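Local structure of Alr4995 protein (6LRF) at residues L349-L353 with I440-R444; A365-V370 with G430-D436; I397-R403 with L417-I423. The protein probably acts as a bifunctional enzyme of arginine catabolism, joining an arginine dihydrolase of the guanidine-modifying family to an ornithine cyclodeaminase in one chain. All coordinates share one frame; numbering follows the deposited sequence.

Contact 1 (L349-L353 with I440-R444)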
loop_
_atom_site.group_PDB
_atom_site.type_symbol
_atom_site.label_atom_id
_atom_site.label_comp_id
_atom_site.label_asym_id
_atom_site.label_seq_id
_atom_site.Cartn_x
_atom_site.Cartn_y
_atom_site.Cartn_z
ATOM N N LEU B 349 -21.541 -25.080 8.642
ATOM C CA LEU B 349 -20.572 -24.897 7.571
ATOM C C LEU B 349 -20.766 -25.967 6.476
ATOM O O LEU B 349 -20.760 -25.660 5.276
ATOM C CB LEU B 349 -19.148 -24.917 8.140
ATOM C CG LEU B 349 -18.828 -23.770 9.116
ATOM C CD1 LEU B 349 -17.564 -24.038 9.945
ATOM C CD2 LEU B 349 -18.699 -22.432 8.381
ATOM N N LEU B 350 -20.979 -27.216 6.883
ATOM C CA LEU B 350 -21.111 -28.313 5.928
ATOM C C LEU B 350 -22.388 -28.229 5.085
ATOM O O LEU B 350 -22.405 -28.647 3.922
ATOM C CB LEU B 350 -21.079 -29.648 6.653
ATOM C CG LEU B 350 -19.728 -30.037 7.251
ATOM C CD1 LEU B 350 -19.803 -31.413 7.925
ATOM C CD2 LEU B 350 -18.654 -29.998 6.172
ATOM N N ILE B 351 -23.455 -27.711 5.684
ATOM C CA ILE B 351 -24.715 -27.517 4.976
ATOM C C ILE B 351 -24.496 -26.692 3.694
ATOM O O ILE B 351 -25.011 -27.038 2.627
ATOM C CB ILE B 351 -25.761 -26.850 5.894
ATOM C CG1 ILE B 351 -26.368 -27.893 6.831
ATOM C CG2 ILE B 351 -26.887 -26.215 5.082
ATOM C CD1 ILE B 351 -27.206 -27.293 7.949
ATOM N N ASP B 352 -23.695 -25.636 3.794
ATOM C CA ASP B 352 -23.348 -24.814 2.632
ATOM C C ASP B 352 -22.556 -25.552 1.553
ATOM O O ASP B 352 -22.650 -25.229 0.370
ATOM C CB ASP B 352 -22.561 -23.595 3.087
ATOM C CG ASP B 352 -23.379 -22.693 3.977
ATOM O OD1 ASP B 352 -22.793 -22.058 4.881
ATOM O OD2 ASP B 352 -24.616 -22.628 3.768
ATOM N N LEU B 353 -21.774 -26.542 1.952
ATOM C CA LEU B 353 -21.041 -27.338 0.974
ATOM C C LEU B 353 -21.930 -28.407 0.356
ATOM O O LEU B 353 -21.495 -29.155 -0.519
ATOM C CB LEU B 353 -19.810 -27.990 1.611
ATOM C CG LEU B 353 -18.524 -27.170 1.675
ATOM C CD1 LEU B 353 -18.789 -25.805 2.257
ATOM C CD2 LEU B 353 -17.480 -27.913 2.503
ATOM N N ILE B 440 -32.303 -28.963 7.289
ATOM C CA ILE B 440 -31.879 -27.833 6.464
ATOM C C ILE B 440 -30.887 -28.321 5.423
ATOM O O ILE B 440 -29.931 -29.022 5.748
ATOM C CB ILE B 440 -31.233 -26.721 7.309
ATOM C CG1 ILE B 440 -32.152 -26.315 8.458
ATOM C CG2 ILE B 440 -30.891 -25.489 6.430
ATOM C CD1 ILE B 440 -31.440 -25.759 9.669
ATOM N N ARG B 441 -31.107 -27.964 4.168
ATOM C CA ARG B 441 -30.119 -28.274 3.144
ATOM C C ARG B 441 -29.995 -27.101 2.181
ATOM O O ARG B 441 -30.908 -26.281 2.053
ATOM C CB ARG B 441 -30.490 -29.556 2.393
ATOM C CG ARG B 441 -31.754 -29.447 1.553
ATOM C CD ARG B 441 -32.157 -30.828 1.060
ATOM N NE ARG B 441 -33.326 -30.788 0.184
ATOM C CZ ARG B 441 -34.025 -31.863 -0.179
ATOM N NH1 ARG B 441 -35.069 -31.736 -0.980
ATOM N NH2 ARG B 441 -33.676 -33.060 0.264
ATOM N N THR B 442 -28.847 -27.015 1.525
ATOM C CA THR B 442 -28.637 -26.005 0.502
ATOM C C THR B 442 -29.002 -26.597 -0.858
ATOM O O THR B 442 -29.033 -27.814 -1.015
ATOM C CB THR B 442 -27.184 -25.528 0.474
ATOM O OG1 THR B 442 -27.087 -24.354 -0.330
ATOM C CG2 THR B 442 -26.298 -26.609 -0.127
ATOM N N ILE B 443 -29.284 -25.749 -1.843
ATOM C CA ILE B 443 -29.479 -26.261 -3.189
ATOM C C ILE B 443 -28.646 -25.451 -4.166
ATOM O O ILE B 443 -29.130 -25.021 -5.206
ATOM C CB ILE B 443 -30.977 -26.271 -3.603
ATOM C CG1 ILE B 443 -31.689 -24.979 -3.176
ATOM C CG2 ILE B 443 -31.679 -27.475 -2.989
ATOM C CD1 ILE B 443 -33.165 -24.929 -3.546
ATOM N N ARG B 444 -27.384 -25.246 -3.815
ATOM C CA ARG B 444 -26.427 -24.675 -4.750
ATOM C C ARG B 444 -26.197 -25.628 -5.921
ATOM O O ARG B 444 -26.000 -26.833 -5.726
ATOM C CB ARG B 444 -25.099 -24.374 -4.064
ATOM C CG ARG B 444 -25.219 -23.625 -2.776
ATOM C CD ARG B 444 -23.891 -23.596 -2.049
ATOM N NE ARG B 444 -22.817 -23.041 -2.871
ATOM C CZ ARG B 444 -21.590 -22.784 -2.420
ATOM N NH1 ARG B 444 -21.275 -23.027 -1.151
ATOM N NH2 ARG B 444 -20.678 -22.277 -3.235
HETATM O O HOH W 1 -26.782 -29.206 2.328
#
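Arg-444 reaches back from the loop after strand 440-442 to the C-terminal end of helix 340-352, where its NH1 donates to Asp-352 O at 3.0 Å. The bond is bent, 143° at the hydrogen, and the nitrogen sits above the carbonyl plane rather than within it. CG of Arg-444 stands opposite the carbonyl carbon, and a bend at chi3 (56°) turns the guanidinium toward the helix end, bringing CD to 3.2 Å from the same Asp-352 O. Carbonyls at a helix C-terminus carry partial negative charge, so the cation probably gains from this end; beyond the segments its NE bonds Ser-448 OG, and Tyr-386 makes a cation-pi contact with it. Were Arg-444 an alanine, Asp-352 O would probably lose this donor and Tyr-386 its cation.

The contact lays the last turn of helix 340-352 beside strand 440-442, an outermost strand of a mixed sheet, and ties the LOR/SDH conserved region to the ArgZ-like C-terminal region. CB of Thr-442 points toward the helix: with OG1 anti to the backbone N (chi1 -168°) and bonded to Pro-387 O, CG2 is the branch left to meet Ile-351 O, at 3.1 Å. A water completes the link, donating a hydrogen bond to Ile-351 O at 2.8 Å and accepting one from Thr-442 N.

The apolar part lies two residues back along the strand, at Ile-440. Ile-351 sends CD1 across to Ile-440 CB, 4.1 Å away, while its CG1 lies 3.9 Å from Ile-440 O. Arg-441, whose CB points away from the helix, forms a salt bridge with Glu-389 and a cation-pi contact with Trp-396.

Contact 2 (A365-V370 with G430-D436)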
loop_
_atom_site.group_PDB
_atom_site.type_symbol
_atom_site.label_atom_id
_atom_site.label_comp_id
_atom_site.label_asym_id
_atom_site.label_seq_id
_atom_site.Cartn_x
_atom_site.Cartn_y
_atom_site.Cartn_z
ATOM N N ALA B 365 -36.930 -29.845 10.652
ATOM C CA ALA B 365 -36.258 -28.762 11.355
ATOM C C ALA B 365 -36.993 -28.494 12.666
ATOM O O ALA B 365 -38.219 -28.545 12.718
ATOM C CB ALA B 365 -36.212 -27.506 10.488
ATOM N N LYS B 366 -36.258 -28.212 13.730
ATOM C CA LYS B 366 -36.891 -27.856 14.996
ATOM C C LYS B 366 -37.340 -26.401 14.982
ATOM O O LYS B 366 -36.621 -25.537 14.489
ATOM C CB LYS B 366 -35.934 -28.104 16.160
ATOM C CG LYS B 366 -35.221 -29.447 16.044
ATOM C CD LYS B 366 -35.238 -30.250 17.345
ATOM C CE LYS B 366 -34.208 -29.722 18.337
ATOM N NZ LYS B 366 -33.783 -30.795 19.298
ATOM N N LEU B 367 -38.531 -26.136 15.511
ATOM C CA LEU B 367 -39.078 -24.794 15.516
ATOM C C LEU B 367 -39.297 -24.299 16.934
ATOM O O LEU B 367 -39.744 -25.061 17.796
ATOM C CB LEU B 367 -40.398 -24.762 14.752
ATOM C CG LEU B 367 -40.408 -25.265 13.314
ATOM C CD1 LEU B 367 -41.847 -25.300 12.810
ATOM C CD2 LEU B 367 -39.562 -24.358 12.424
ATOM N N GLU B 368 -38.975 -23.029 17.180
ATOM C CA GLU B 368 -39.292 -22.384 18.451
ATOM C C GLU B 368 -39.970 -21.038 18.188
ATOM O O GLU B 368 -39.655 -20.363 17.207
ATOM C CB GLU B 368 -38.030 -22.198 19.302
ATOM C CG GLU B 368 -37.484 -23.486 19.893
ATOM C CD GLU B 368 -38.488 -24.185 20.800
ATOM O OE1 GLU B 368 -39.282 -23.480 21.461
ATOM O OE2 GLU B 368 -38.492 -25.439 20.853
ATOM N N PRO B 369 -40.913 -20.641 19.054
ATOM C CA PRO B 369 -41.627 -19.396 18.754
ATOM C C PRO B 369 -40.848 -18.151 19.143
ATOM O O PRO B 369 -40.138 -18.152 20.130
ATOM C CB PRO B 369 -42.894 -19.512 19.599
ATOM C CG PRO B 369 -42.466 -20.334 20.787
ATOM C CD PRO B 369 -41.485 -21.344 20.221
ATOM N N VAL B 370 -40.972 -17.100 18.339
ATOM C CA VAL B 370 -40.571 -15.766 18.750
ATOM C C VAL B 370 -41.488 -15.319 19.896
ATOM O O VAL B 370 -42.711 -15.441 19.782
ATOM C CB VAL B 370 -40.666 -14.762 17.565
ATOM C CG1 VAL B 370 -40.388 -13.349 18.029
ATOM C CG2 VAL B 370 -39.731 -15.163 16.448
ATOM N N GLY B 430 -44.854 -14.687 18.162
ATOM C CA GLY B 430 -45.748 -15.685 17.616
ATOM C C GLY B 430 -45.181 -16.446 16.435
ATOM O O GLY B 430 -45.583 -17.580 16.172
ATOM N N GLU B 431 -44.250 -15.838 15.705
ATOM C CA GLU B 431 -43.678 -16.526 14.545
ATOM C C GLU B 431 -42.830 -17.716 14.985
ATOM O O GLU B 431 -42.155 -17.664 16.016
ATOM C CB GLU B 431 -42.837 -15.572 13.690
ATOM C CG GLU B 431 -43.637 -14.478 13.007
ATOM C CD GLU B 431 -42.837 -13.748 11.924
ATOM O OE1 GLU B 431 -42.063 -12.821 12.270
ATOM O OE2 GLU B 431 -42.996 -14.088 10.729
ATOM N N GLN B 432 -42.884 -18.787 14.202
ATOM C CA GLN B 432 -42.051 -19.964 14.426
ATOM C C GLN B 432 -40.723 -19.826 13.678
ATOM O O GLN B 432 -40.697 -19.539 12.486
ATOM C CB GLN B 432 -42.780 -21.230 13.972
ATOM C CG GLN B 432 -44.027 -21.545 14.785
ATOM C CD GLN B 432 -43.698 -21.945 16.206
ATOM O OE1 GLN B 432 -42.774 -22.727 16.447
ATOM N NE2 GLN B 432 -44.454 -21.409 17.164
ATOM N N VAL B 433 -39.628 -20.041 14.393
ATOM C CA VAL B 433 -38.307 -19.848 13.841
ATOM C C VAL B 433 -37.465 -21.124 13.982
ATOM O O VAL B 433 -37.464 -21.764 15.028
ATOM C CB VAL B 433 -37.607 -18.639 14.526
ATOM C CG1 VAL B 433 -36.113 -18.654 14.267
ATOM C CG2 VAL B 433 -38.231 -17.317 14.023
ATOM N N ILE B 434 -36.771 -21.498 12.907
ATOM C CA ILE B 434 -35.874 -22.646 12.913
ATOM C C ILE B 434 -34.710 -22.458 13.878
ATOM O O ILE B 434 -34.019 -21.421 13.861
ATOM C CB ILE B 434 -35.348 -22.912 11.492
ATOM C CG1 ILE B 434 -36.535 -23.264 10.601
ATOM C CG2 ILE B 434 -34.286 -24.016 11.489
ATOM C CD1 ILE B 434 -36.166 -23.640 9.240
ATOM N N VAL B 435 -34.530 -23.452 14.749
ATOM C CA VAL B 435 -33.408 -23.507 15.688
ATOM C C VAL B 435 -32.669 -24.808 15.423
ATOM O O VAL B 435 -33.182 -25.674 14.705
ATOM C CB VAL B 435 -33.846 -23.455 17.164
ATOM C CG1 VAL B 435 -34.594 -22.160 17.463
ATOM C CG2 VAL B 435 -34.706 -24.668 17.501
ATOM N N ASP B 436 -31.480 -24.945 15.999
ATOM C CA ASP B 436 -30.645 -26.128 15.777
ATOM C C ASP B 436 -30.267 -26.235 14.293
ATOM O O ASP B 436 -30.273 -25.231 13.573
ATOM C CB ASP B 436 -31.361 -27.398 16.264
ATOM C CG ASP B 436 -30.390 -28.491 16.722
ATOM O OD1 ASP B 436 -29.691 -29.084 15.863
ATOM O OD2 ASP B 436 -30.343 -28.769 17.941
HETATM O O HOH W 2 -33.437 -27.807 13.156
HETATM O O HOH W 3 -31.094 -31.539 18.697
HETATM O O HOH W 4 -42.373 -24.409 18.501
#
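Val-370 and Val-433 press their CG2 methyls together at 3.6 Å at the tight end of this antiparallel pair, where both residues are buried. Each valine holds CG2 opposite its own carbonyl carbon, with CG1 anti to the backbone N (chi1 174° in Val-370). The backbone is tightly joined here too: Val-370 N gives a nearly straight bond of 2.7 Å to Glu-431 O, and Gly-430 N donates to Val-370 O. Gly-430 has a positive phi (103°) at which a side chain would jam against the preceding carbonyl. Two residues along, Glu-368 and Val-433 form a hydrogen-bonded pair, bonded both ways.

Leu-367 and Ile-434 face each other as a non-hydrogen-bonded pair, Leu-367 CD2 meeting Ile-434 CG1 at 3.7 Å. Ala-365 CB lies against the CD1 and CG2 methyls of Ile-434. On the other side of the sheet the aliphatic part of Glu-368 lies over Val-435, Glu-368 CG being 3.9 Å from Val-435 CG2.

The more exposed parts, on both faces, are looser and joined by water. Gln-432 bends at chi2 (-68°) to lay its amide beside the other strand, NE2 3.5 Å from Pro-369 CB, while one water donates to both its OE1 and Leu-367 O. Exposed Lys-366 stops short of a salt bridge, its NZ 4.2 Å from Asp-436 OD2; a water links them, and His-340 also bonds that carboxylate oxygen. Another water joins Lys-366 N to Val-435 O.

Strand 366-369 is an outermost strand of the mixed sheet within this chain. Its neighbour 432-435 is bonded on its other side to strand 407-413, against which Leu-367 and Ile-434 pack, while Pro-377 and Phe-380 from loops lie on Val-433.

Contact 3 (I397-R403 with L417-I423)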
loop_
_atom_site.group_PDB
_atom_site.type_symbol
_atom_site.label_atom_id
_atom_site.label_comp_id
_atom_site.label_asym_id
_atom_site.label_seq_id
_atom_site.Cartn_x
_atom_site.Cartn_y
_atom_site.Cartn_z
ATOM N N ILE B 397 -39.220 -27.540 1.813
ATOM C CA ILE B 397 -39.820 -26.260 1.445
ATOM C C ILE B 397 -38.743 -25.229 1.112
ATOM O O ILE B 397 -37.813 -25.037 1.901
ATOM C CB ILE B 397 -40.673 -25.693 2.613
ATOM C CG1 ILE B 397 -41.711 -26.717 3.072
ATOM C CG2 ILE B 397 -41.305 -24.379 2.232
ATOM C CD1 ILE B 397 -42.585 -27.230 1.950
ATOM N N LYS B 398 -38.886 -24.537 -0.015
ATOM C CA LYS B 398 -37.915 -23.509 -0.411
ATOM C C LYS B 398 -38.042 -22.223 0.424
ATOM O O LYS B 398 -39.140 -21.700 0.610
ATOM C CB LYS B 398 -38.074 -23.199 -1.906
ATOM C CG LYS B 398 -37.303 -21.984 -2.408
ATOM C CD LYS B 398 -35.875 -22.317 -2.841
ATOM C CE LYS B 398 -35.103 -21.039 -3.219
ATOM N NZ LYS B 398 -34.838 -20.917 -4.687
ATOM N N VAL B 399 -36.918 -21.729 0.942
ATOM C CA VAL B 399 -36.920 -20.493 1.729
ATOM C C VAL B 399 -36.946 -19.275 0.785
ATOM O O VAL B 399 -36.154 -19.207 -0.162
ATOM C CB VAL B 399 -35.679 -20.403 2.682
ATOM C CG1 VAL B 399 -35.679 -19.096 3.478
ATOM C CG2 VAL B 399 -35.614 -21.618 3.615
ATOM N N GLU B 400 -37.864 -18.338 1.046
ATOM C CA GLU B 400 -38.012 -17.116 0.255
ATOM C C GLU B 400 -37.281 -15.918 0.875
ATOM O O GLU B 400 -37.012 -15.897 2.088
ATOM C CB GLU B 400 -39.491 -16.770 0.087
ATOM C CG GLU B 400 -40.240 -17.739 -0.810
ATOM C CD GLU B 400 -41.711 -17.388 -0.942
ATOM O OE1 GLU B 400 -42.109 -16.293 -0.481
ATOM O OE2 GLU B 400 -42.466 -18.213 -1.505
ATOM N N ASN B 401 -36.968 -14.932 0.030
ATOM C CA ASN B 401 -36.290 -13.700 0.431
ATOM C C ASN B 401 -34.926 -13.962 1.051
ATOM O O ASN B 401 -34.528 -13.283 2.003
ATOM C CB ASN B 401 -37.153 -12.893 1.403
ATOM C CG ASN B 401 -38.512 -12.558 0.824
ATOM O OD1 ASN B 401 -39.530 -12.679 1.500
ATOM N ND2 ASN B 401 -38.537 -12.154 -0.447
ATOM N N GLN B 402 -34.212 -14.935 0.493
ATOM C CA GLN B 402 -32.947 -15.386 1.062
ATOM C C GLN B 402 -31.950 -14.246 1.209
ATOM O O GLN B 402 -31.730 -13.483 0.285
ATOM C CB GLN B 402 -32.344 -16.484 0.190
ATOM C CG GLN B 402 -31.129 -17.179 0.809
ATOM C CD GLN B 402 -31.502 -18.120 1.940
ATOM O OE1 GLN B 402 -32.519 -18.810 1.873
ATOM N NE2 GLN B 402 -30.668 -18.166 2.978
ATOM N N ARG B 403 -31.362 -14.119 2.388
ATOM C CA ARG B 403 -30.158 -13.303 2.547
ATOM C C ARG B 403 -29.361 -13.810 3.730
ATOM O O ARG B 403 -29.876 -14.557 4.563
ATOM C CB ARG B 403 -30.478 -11.822 2.742
ATOM C CG ARG B 403 -31.381 -11.517 3.890
ATOM C CD ARG B 403 -31.164 -10.053 4.332
ATOM N NE ARG B 403 -29.943 -9.967 5.110
ATOM C CZ ARG B 403 -29.410 -8.846 5.578
ATOM N NH1 ARG B 403 -29.988 -7.677 5.350
ATOM N NH2 ARG B 403 -28.294 -8.910 6.290
ATOM N N LEU B 417 -47.547 -23.857 3.250
ATOM C CA LEU B 417 -46.412 -23.558 4.115
ATOM C C LEU B 417 -45.515 -22.490 3.521
ATOM O O LEU B 417 -45.136 -22.573 2.365
ATOM C CB LEU B 417 -45.587 -24.820 4.354
ATOM C CG LEU B 417 -46.068 -25.761 5.441
ATOM C CD1 LEU B 417 -45.294 -27.061 5.328
ATOM C CD2 LEU B 417 -45.859 -25.113 6.799
ATOM N N LEU B 418 -45.169 -21.493 4.316
ATOM C CA LEU B 418 -44.259 -20.463 3.856
ATOM C C LEU B 418 -43.002 -20.398 4.726
ATOM O O LEU B 418 -43.092 -20.287 5.955
ATOM C CB LEU B 418 -44.966 -19.109 3.851
ATOM C CG LEU B 418 -44.081 -17.926 3.489
ATOM C CD1 LEU B 418 -43.541 -18.063 2.053
ATOM C CD2 LEU B 418 -44.887 -16.655 3.672
ATOM N N ALA B 419 -41.837 -20.486 4.083
ATOM C CA ALA B 419 -40.556 -20.334 4.778
ATOM C C ALA B 419 -39.898 -19.047 4.300
ATOM O O ALA B 419 -39.675 -18.863 3.107
ATOM C CB ALA B 419 -39.648 -21.532 4.534
ATOM N N GLN B 420 -39.616 -18.159 5.241
ATOM C CA GLN B 420 -39.158 -16.803 4.949
ATOM C C GLN B 420 -37.911 -16.431 5.732
ATOM O O GLN B 420 -37.908 -16.444 6.955
ATOM C CB GLN B 420 -40.234 -15.783 5.319
ATOM C CG GLN B 420 -41.042 -15.199 4.208
ATOM C CD GLN B 420 -42.136 -14.300 4.765
ATOM O OE1 GLN B 420 -42.787 -14.638 5.760
ATOM N NE2 GLN B 420 -42.325 -13.143 4.145
ATOM N N CYS B 421 -36.881 -16.031 5.014
ATOM C CA CYS B 421 -35.719 -15.417 5.605
ATOM C C CYS B 421 -36.058 -13.990 6.092
ATOM O O CYS B 421 -36.512 -13.142 5.324
ATOM C CB CYS B 421 -34.621 -15.412 4.561
ATOM S SG CYS B 421 -33.026 -15.185 5.164
ATOM N N LYS B 422 -35.862 -13.735 7.375
ATOM C CA LYS B 422 -36.164 -12.424 7.948
ATOM C C LYS B 422 -34.990 -11.959 8.774
ATOM O O LYS B 422 -34.386 -12.758 9.491
ATOM C CB LYS B 422 -37.410 -12.471 8.836
ATOM C CG LYS B 422 -38.741 -12.659 8.119
ATOM C CD LYS B 422 -39.846 -12.694 9.153
ATOM C CE LYS B 422 -41.139 -12.063 8.683
ATOM N NZ LYS B 422 -41.937 -11.570 9.871
ATOM N N ILE B 423 -34.659 -10.678 8.689
ATOM C CA ILE B 423 -33.658 -10.119 9.596
ATOM C C ILE B 423 -34.248 -10.033 11.003
ATOM O O ILE B 423 -35.461 -9.962 11.161
ATOM C CB ILE B 423 -33.167 -8.731 9.139
ATOM C CG1 ILE B 423 -34.351 -7.758 9.079
ATOM C CG2 ILE B 423 -32.447 -8.847 7.782
ATOM C CD1 ILE B 423 -33.960 -6.326 8.747
HETATM O O HOH W 5 -41.560 -21.282 1.225
HETATM O O HOH W 6 -34.943 -11.161 3.905
HETATM O O HOH W 7 -38.851 -12.125 4.530
#
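Glu-400 is bonded to the neighbouring strand through both its backbone N and its O: the N donates to Ala-419 O at 2.8 Å, and the O accepts from Cys-421 N at 2.9 Å. This pattern, one residue bonding the two that flank Gln-420, is that of a parallel bridge. Beyond the strand end the thiol takes over, Arg-403 N donating to Cys-421 SG at 3.4 Å with 165° at the hydrogen. The sulfur is placed there by its position anti to the backbone N (chi1 -162°), which also brings Cys-421 SG to 3.3 Å from Arg-403 O. Waters fill in where the strands part: two of them each donate to Cys-421 O, with their second bonds to Asn-401 O and Asn-401 OD1.

The side chains of Asn-401 and Gln-420 lie side by side, pointing the same way, their amide planes 48° apart. Leu-418 CD1 touches the end of Glu-400, 3.4 Å from OE1, the two side chains crossing at about a right angle. Between the strands, Ile-397 CG2 and Val-399 CG2 both approach the methyl of Ala-419, and Val-399 CG1 rests 4.0 Å from Cys-421 CB. At the far end Ile-423 CG2 sits over one face of the Arg-403 guanidinium, 3.7 Å from NH1 and offset toward its rim; the arginine chain bends at chi3. Met-645 of the second subunit also packs on Arg-403.

Within the mixed sheet this is a parallel pairing among antiparallel neighbours. Strand 416-422 is bonded on its other side to strand 407-413, strand 395-400 to strand 388-392, whose Thr-388 and Val-390 pack against Val-399.

Overall arrangement
All three contacts reach one seven-stranded mixed sheet. Contact 2 pairs an outermost strand, 366-369, with 432-435; contact 3 joins 416-422 to 395-400 farther in; contact 1 brings helix 340-352 against the other outermost strand, 440-442. Along the chain contact 3 lies within the span of contact 2, and both within that of contact 1. Centres of contacts 1 and 2 lie about 19 Å apart, of contacts 1 and 3 about 15 Å, of contacts 2 and 3 about 13 Å. Ile-440 touches Ile-434, Ile-443 touches Lys-398, and a Glu-431 to Lys-422 salt bridge joins contacts 2 and 3. Strand 366-369, from the LOR/SDH conserved region, thus joins strands of the ArgZ-like first region in one sheet.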